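Local coordinates for protein (thiaminase I) (PDB 3THI) that catalyses the degradation of thiamin, as a transferase that probably replaces the thiazole part of the vitamin with another nucleophile, at residues A[239-242]-A[243-247]. Residues are numbered along the deposited sequence; the frame is centred on the assembly and turned at random.
Sequences GDYA and EQVRF
Tyr241 and Gln244 meet through a backbone bond and a side-chain contact at once, in the turn that links helix 234-238 to strand 245-248 within the Thiaminase-1 domain, a family of the periplasmic-binding-protein clan. Gln244 N donates to Tyr241 O at 2.8 Å, an i to i+3 spacing as in a 3-10 turn. The bond is bent, with an N-H...O angle of 137°. Val245 N also points to Tyr241 O, at 3.2 Å, but that bond is weak, so one acceptor takes one short but bent bond and one weak one. A preceding turn of the same spacing comes from Ala242 N, which reaches Gly239 O at 3.2 Å. Gly239 itself has already left helical geometry, with a positive phi of 59°.

The Tyr241 side chain runs with CG anti to the backbone N (chi1 -174°), which carries its ring forward along Gln244 and Val245. There CE1 lies 3.4 Å from Gln244 CB, the two side chains meeting at a slant, while Val245 N sits over one ring face, offset toward the rim. The same side chain packs on Arg112 of strand 96-112 and Ala221 of helix 215-222. Val245 CG2 turns instead to the backbone, 3.2 Å from Ala242 O.

At the strand end the Arg246 side chain bonds two carbonyls. NH1 donates to Val245 O at 2.9 Å, nearly in the guanidinium plane, and to Glu243 O at 3.1 Å, tilted from that plane. Asp240 OD1 finds its partner beyond the turn, in the hydroxyl of Tyr303, and the backbone of Arg246 pairs with that of Tyr111. Chemically, the carbonyls of Tyr241, Glu243 and Val245 all receive donors from within this short stretch, so the link from helix to strand is held in part by its own polar groups, one arginine nitrogen bridging two of them, with Tyr303 and strand 96-112 supplying further partners.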
ATOM      1  N   GLY A 239       0.200 -18.498  -0.712  1.00 17.51           N
ATOM      2  CA  GLY A 239       0.714 -19.585   0.108  1.00 18.00           C
ATOM      3  C   GLY A 239       1.976 -20.222  -0.438  1.00 21.46           C
ATOM      4  O   GLY A 239       2.998 -19.552  -0.636  1.00 19.98           O
ATOM      5  N   ASP A 240       1.904 -21.531  -0.669  1.00 22.82           N
ATOM      6  CA  ASP A 240       3.015 -22.305  -1.212  1.00 24.03           C
ATOM      7  C   ASP A 240       3.330 -21.866  -2.627  1.00 23.00           C
ATOM      8  O   ASP A 240       4.435 -22.084  -3.129  1.00 20.57           O
ATOM      9  CB  ASP A 240       2.658 -23.797  -1.213  1.00 29.30           C
ATOM     10  CG  ASP A 240       3.363 -24.569  -0.114  1.00 36.38           C
ATOM     11  OD1 ASP A 240       3.579 -24.010   0.984  1.00 36.81           O
ATOM     12  OD2 ASP A 240       3.706 -25.744  -0.357  1.00 42.14           O
ATOM     13  N   TYR A 241       2.354 -21.235  -3.267  1.00 20.60           N
ATOM     14  CA  TYR A 241       2.527 -20.770  -4.624  1.00 18.51           C
ATOM     15  C   TYR A 241       3.369 -19.503  -4.762  1.00 18.19           C
ATOM     16  O   TYR A 241       3.876 -19.215  -5.838  1.00 22.30           O
ATOM     17  CB  TYR A 241       1.169 -20.582  -5.294  1.00 20.76           C
ATOM     18  CG  TYR A 241       1.310 -20.246  -6.750  1.00 23.92           C
ATOM     19  CD1 TYR A 241       1.816 -21.196  -7.638  1.00 25.72           C
ATOM     20  CD2 TYR A 241       1.072 -18.971  -7.226  1.00 20.75           C
ATOM     21  CE1 TYR A 241       2.100 -20.864  -8.947  1.00 25.86           C
ATOM     22  CE2 TYR A 241       1.329 -18.647  -8.527  1.00 24.14           C
ATOM     23  CZ  TYR A 241       1.854 -19.583  -9.377  1.00 25.45           C
ATOM     24  OH  TYR A 241       2.221 -19.220 -10.647  1.00 34.09           O
ATOM     25  N   ALA A 242       3.512 -18.740  -3.686  1.00 20.06           N
ATOM     26  CA  ALA A 242       4.302 -17.506  -3.709  1.00 22.70           C
ATOM     27  C   ALA A 242       5.735 -17.713  -4.216  1.00 24.28           C
ATOM     28  O   ALA A 242       6.363 -16.809  -4.768  1.00 25.74           O
ATOM     29  CB  ALA A 242       4.340 -16.897  -2.329  1.00 20.31           C
ATOM     30  N   GLU A 243       6.248 -18.917  -4.011  1.00 26.48           N
ATOM     31  CA  GLU A 243       7.592 -19.256  -4.437  1.00 26.71           C
ATOM     32  C   GLU A 243       7.625 -19.584  -5.924  1.00 24.62           C
ATOM     33  O   GLU A 243       8.656 -19.472  -6.573  1.00 24.90           O
ATOM     34  CB  GLU A 243       8.108 -20.429  -3.598  1.00 34.21           C
ATOM     35  CG  GLU A 243       8.131 -20.145  -2.093  1.00 38.68           C
ATOM     36  CD  GLU A 243       9.276 -19.229  -1.663  1.00 45.74           C
ATOM     37  OE1 GLU A 243       9.983 -18.676  -2.535  1.00 50.49           O
ATOM     38  OE2 GLU A 243       9.479 -19.069  -0.439  1.00 45.54           O
ATOM     39  N   GLN A 244       6.475 -19.971  -6.465  1.00 22.70           N
ATOM     40  CA  GLN A 244       6.376 -20.306  -7.876  1.00 23.12           C
ATOM     41  C   GLN A 244       6.091 -19.106  -8.779  1.00 22.72           C
ATOM     42  O   GLN A 244       6.249 -19.197 -10.001  1.00 24.69           O
ATOM     43  CB  GLN A 244       5.334 -21.404  -8.110  1.00 25.46           C
ATOM     44  CG  GLN A 244       5.523 -22.680  -7.298  1.00 26.54           C
ATOM     45  CD  GLN A 244       6.968 -23.188  -7.301  1.00 24.66           C
ATOM     46  OE1 GLN A 244       7.561 -23.412  -6.240  1.00 26.51           O
ATOM     47  NE2 GLN A 244       7.538 -23.342  -8.481  1.00 26.39           N
ATOM     48  N   VAL A 245       5.649 -17.988  -8.203  1.00 21.97           N
ATOM     49  CA  VAL A 245       5.410 -16.803  -9.027  1.00 20.97           C
ATOM     50  C   VAL A 245       6.663 -15.970  -9.168  1.00 17.59           C
ATOM     51  O   VAL A 245       7.610 -16.076  -8.385  1.00 16.35           O
ATOM     52  CB  VAL A 245       4.328 -15.821  -8.479  1.00 20.62           C
ATOM     53  CG1 VAL A 245       2.991 -16.332  -8.746  1.00 20.26           C
ATOM     54  CG2 VAL A 245       4.512 -15.556  -6.996  1.00 22.67           C
ATOM     55  N   ARG A 246       6.661 -15.155 -10.207  1.00 17.96           N
ATOM     56  CA  ARG A 246       7.738 -14.217 -10.456  1.00 19.78           C
ATOM     57  C   ARG A 246       6.985 -12.904 -10.478  1.00 16.23           C
ATOM     58  O   ARG A 246       5.796 -12.878 -10.785  1.00 17.36           O
ATOM     59  CB  ARG A 246       8.411 -14.476 -11.805  1.00 18.50           C
ATOM     60  CG  ARG A 246       9.168 -15.782 -11.877  1.00 20.80           C
ATOM     61  CD  ARG A 246      10.218 -15.831 -10.792  1.00 24.69           C
ATOM     62  NE  ARG A 246      10.936 -17.101 -10.760  1.00 29.49           N
ATOM     63  CZ  ARG A 246      10.601 -18.142 -10.004  1.00 29.55           C
ATOM     64  NH1 ARG A 246       9.540 -18.087  -9.212  1.00 30.69           N
ATOM     65  NH2 ARG A 246      11.374 -19.219  -9.985  1.00 32.36           N
ATOM     66  N   PHE A 247       7.650 -11.834 -10.080  1.00 17.68           N
ATOM     67  CA  PHE A 247       7.029 -10.522 -10.071  1.00 16.92           C
ATOM     68  C   PHE A 247       8.067  -9.490 -10.432  1.00 18.77           C
ATOM     69  O   PHE A 247       9.262  -9.772 -10.430  1.00 20.35           O
ATOM     70  CB  PHE A 247       6.446 -10.205  -8.693  1.00 12.78           C
ATOM     71  CG  PHE A 247       7.413 -10.402  -7.559  1.00 13.20           C
ATOM     72  CD1 PHE A 247       7.561 -11.647  -6.965  1.00 13.18           C
ATOM     73  CD2 PHE A 247       8.137  -9.331  -7.053  1.00 13.93           C
ATOM     74  CE1 PHE A 247       8.415 -11.820  -5.870  1.00 13.84           C
ATOM     75  CE2 PHE A 247       8.983  -9.494  -5.972  1.00 17.39           C
ATOM     76  CZ  PHE A 247       9.125 -10.744  -5.375  1.00 15.01           C
TER